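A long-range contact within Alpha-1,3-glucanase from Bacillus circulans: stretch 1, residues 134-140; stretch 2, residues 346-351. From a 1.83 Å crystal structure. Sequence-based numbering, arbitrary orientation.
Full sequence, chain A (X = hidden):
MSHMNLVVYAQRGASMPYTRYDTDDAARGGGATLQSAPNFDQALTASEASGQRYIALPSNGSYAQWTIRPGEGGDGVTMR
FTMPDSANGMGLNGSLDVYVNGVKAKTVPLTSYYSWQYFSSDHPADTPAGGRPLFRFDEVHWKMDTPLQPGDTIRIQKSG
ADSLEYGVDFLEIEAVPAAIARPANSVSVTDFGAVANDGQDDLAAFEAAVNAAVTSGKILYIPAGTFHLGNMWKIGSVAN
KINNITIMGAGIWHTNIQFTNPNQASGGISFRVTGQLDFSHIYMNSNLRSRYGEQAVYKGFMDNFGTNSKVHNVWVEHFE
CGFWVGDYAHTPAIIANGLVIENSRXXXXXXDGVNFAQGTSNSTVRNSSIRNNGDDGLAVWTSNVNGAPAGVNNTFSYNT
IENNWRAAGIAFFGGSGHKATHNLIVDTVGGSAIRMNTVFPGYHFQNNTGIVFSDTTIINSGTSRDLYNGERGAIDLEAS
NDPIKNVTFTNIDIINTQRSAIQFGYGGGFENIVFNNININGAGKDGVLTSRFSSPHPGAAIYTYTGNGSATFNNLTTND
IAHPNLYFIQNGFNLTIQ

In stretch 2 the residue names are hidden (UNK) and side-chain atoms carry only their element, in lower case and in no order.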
# COMPACT_ATOMS: atom_id res chain seq x y z
N LEU A 134 14.14 -5.07 5.12
CA LEU A 134 13.13 -4.72 4.12
C LEU A 134 12.66 -3.30 4.43
O LEU A 134 13.16 -2.66 5.36
CB LEU A 134 11.97 -5.73 4.11
CG LEU A 134 12.32 -7.16 3.68
CD1 LEU A 134 11.10 -8.08 3.84
CD2 LEU A 134 12.81 -7.18 2.24
N PHE A 135 11.69 -2.80 3.65
CA PHE A 135 11.27 -1.40 3.76
C PHE A 135 12.47 -0.47 3.54
O PHE A 135 12.66 0.51 4.26
CB PHE A 135 10.60 -1.13 5.12
CG PHE A 135 9.75 0.14 5.20
CD1 PHE A 135 9.61 0.99 4.11
CD2 PHE A 135 9.09 0.46 6.38
CE1 PHE A 135 8.81 2.16 4.21
CE2 PHE A 135 8.29 1.60 6.48
CZ PHE A 135 8.16 2.46 5.40
N ARG A 136 13.30 -0.78 2.55
CA ARG A 136 14.48 0.04 2.32
C ARG A 136 14.18 1.33 1.56
O ARG A 136 15.00 2.25 1.57
CB ARG A 136 15.56 -0.78 1.60
CG ARG A 136 16.22 -1.80 2.54
CD ARG A 136 17.10 -2.81 1.79
NE ARG A 136 16.25 -3.83 1.17
CZ ARG A 136 16.66 -5.06 0.87
NH1 ARG A 136 17.92 -5.43 1.11
NH2 ARG A 136 15.81 -5.92 0.34
N PHE A 137 13.02 1.42 0.90
CA PHE A 137 12.65 2.62 0.16
C PHE A 137 11.54 3.38 0.88
O PHE A 137 10.78 2.82 1.68
CB PHE A 137 12.24 2.28 -1.28
CG PHE A 137 13.41 1.97 -2.19
CD1 PHE A 137 13.98 0.70 -2.21
CD2 PHE A 137 13.94 2.96 -3.01
CE1 PHE A 137 15.07 0.42 -3.04
CE2 PHE A 137 15.03 2.70 -3.85
CZ PHE A 137 15.60 1.43 -3.87
N ASP A 138 11.46 4.67 0.59
CA ASP A 138 10.47 5.56 1.18
C ASP A 138 10.17 6.65 0.15
O ASP A 138 10.78 6.68 -0.93
CB ASP A 138 10.97 6.16 2.50
CG ASP A 138 9.84 6.64 3.41
OD1 ASP A 138 8.65 6.55 3.03
OD2 ASP A 138 10.13 7.13 4.52
N GLU A 139 9.25 7.55 0.48
CA GLU A 139 8.91 8.64 -0.44
C GLU A 139 8.91 9.97 0.30
O GLU A 139 8.74 10.02 1.52
CB GLU A 139 7.54 8.41 -1.10
CG GLU A 139 7.54 7.21 -2.03
CD GLU A 139 6.23 7.03 -2.76
OE1 GLU A 139 5.32 7.86 -2.61
OE2 GLU A 139 6.11 6.02 -3.47
N VAL A 140 9.14 11.03 -0.47
CA VAL A 140 8.88 12.40 -0.04
C VAL A 140 8.21 13.10 -1.21
O VAL A 140 8.26 12.63 -2.35
CB VAL A 140 10.15 13.19 0.38
CG1 VAL A 140 10.72 12.63 1.69
CG2 VAL A 140 11.21 13.15 -0.72
N UNK A 346 -1.98 5.54 -0.44
CA UNK A 346 -1.83 4.88 0.85
C UNK A 346 -0.51 4.14 0.75
O UNK A 346 -0.43 3.09 0.09
c UNK A 346 -4.33 4.73 1.08
c UNK A 346 -5.59 3.85 0.90
c UNK A 346 -2.83 3.30 2.53
c UNK A 346 -3.01 3.95 1.16
N UNK A 347 0.54 4.69 1.35
CA UNK A 347 1.89 4.29 0.98
C UNK A 347 2.80 4.25 2.19
O UNK A 347 2.59 4.96 3.17
c UNK A 347 2.41 6.33 -2.32
n UNK A 347 2.76 8.50 -4.03
c UNK A 347 1.66 5.43 -1.33
c UNK A 347 1.87 7.57 -4.38
c UNK A 347 2.50 5.24 -0.06
n UNK A 347 1.17 7.70 -5.51
n UNK A 347 1.68 6.53 -3.58
N UNK A 348 3.83 3.40 2.11
CA UNK A 348 4.93 3.43 3.09
C UNK A 348 4.43 3.25 4.52
O UNK A 348 4.94 3.87 5.45
c UNK A 348 5.72 4.74 2.96
n UNK A 348 5.65 6.25 1.10
c UNK A 348 6.06 5.06 1.55
o UNK A 348 6.68 4.26 0.85
N UNK A 349 3.44 2.38 4.71
CA UNK A 349 3.01 2.02 6.05
C UNK A 349 3.71 0.73 6.49
O UNK A 349 4.16 -0.07 5.66
c UNK A 349 0.77 3.13 5.67
n UNK A 349 0.23 3.12 4.44
c UNK A 349 1.49 1.87 6.11
o UNK A 349 0.71 4.12 6.41
N UNK A 350 3.82 0.57 7.81
CA UNK A 350 4.58 -0.53 8.39
C UNK A 350 3.87 -1.87 8.27
O UNK A 350 4.51 -2.92 8.43
c UNK A 350 5.70 1.56 11.43
c UNK A 350 7.32 0.42 9.91
c UNK A 350 5.87 0.92 10.08
c UNK A 350 4.88 -0.23 9.87
N UNK A 351 2.57 -1.86 7.99
CA UNK A 351 1.79 -3.09 7.79
C UNK A 351 0.75 -2.85 6.70
O UNK A 351 1.07 -2.24 5.69
c UNK A 351 1.14 -3.53 9.11
O HOH W 1 7.24 3.93 -1.96

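Position 346 carries four side-chain carbons and no heteroatom. The chain forks at the first of them, CB, and one arm runs two carbons while the other stops at one. It lies in the strand that enters the stretch from earlier in the chain, and its side chain is out of reach of stretch 1. The residue is Ile-346.

Position 347, still in the strand, has three carbons in a row, then a nitrogen, then a carbon bearing two further nitrogens. One of the terminal nitrogens lies 3.0 Å from OE1 of Glu-139. That planar three-nitrogen end is a guanidinium, and the residue is Arg-347. Its CA-to-CB bond points toward stretch 1, and with chi1 at m and chi2 and chi3 both t the chain is extended beyond CB. The nitrogen at Glu-139 is NH1, which donates to OE1 with an N-H...O angle of 137°, a hydrogen bond that is also a salt bridge. NE and NH2 are satisfied elsewhere in the structure.

At position 348 there are two side-chain carbons, the second carrying one oxygen and one nitrogen. The second carbon lies 3.3 Å from OD1 of Asp-138, and the nitrogen packs 3.6 Å from CB of Glu-139. Such a short carboxamide identifies Asn-348. Its phi/psi of 57/38 is in the left-handed region, which asparagine tolerates better than most residues with a side chain. Of the six positions it has the most surface covered by stretch 1, 90 Å². The backbone O is 3.5 Å from CZ of Phe-135, at an oblique angle to the ring.

Position 349 repeats the pattern of two carbons with one oxygen and one nitrogen on the second. Here, however, CA-to-CB points away from stretch 1 and the side chain makes no contact with it; the amide oxygen and nitrogen are both hydrogen-bonded elsewhere in the structure. This is Asn-349.

Position 350 shows four carbons, forked at the second. CA-to-CB points sideways, but the end of the side chain comes nearer, and a terminal carbon meets CE2 of Phe-135 at 3.8 Å, at the edge of the ring and near its plane. The fork makes it Leu-350, and the carbon at the ring is CD2.

Position 351 has a single side-chain carbon, out of reach of stretch 1, and is Ala-351.

The contact therefore joins residues at least 208 positions apart through two kinds of chemistry. Near one end, the CA-to-CB bond of Phe-135 points toward the other stretch, and its ring offers an apolar edge to Leu-350. Near the other, opposite charges pair Glu-139 with Arg-347, and a water extends this polar side by donating to Glu-139 OE2 at 2.8 Å and Asn-348 OD1 at 2.9 Å. Between them, Asp-138 and Asn-348 have the closest CA atoms, 6.2 Å apart, while Asp-138 OD1 also accepts a weak hydrogen bond from Glu-139 N at 2.8 Å. The touching parts run 147° apart, roughly antiparallel, which matches Phe-135 with Leu-350 and Glu-139 with Arg-347. Together they bury 306 Å².

Stretch 2, residues 346-351: IRNNLA
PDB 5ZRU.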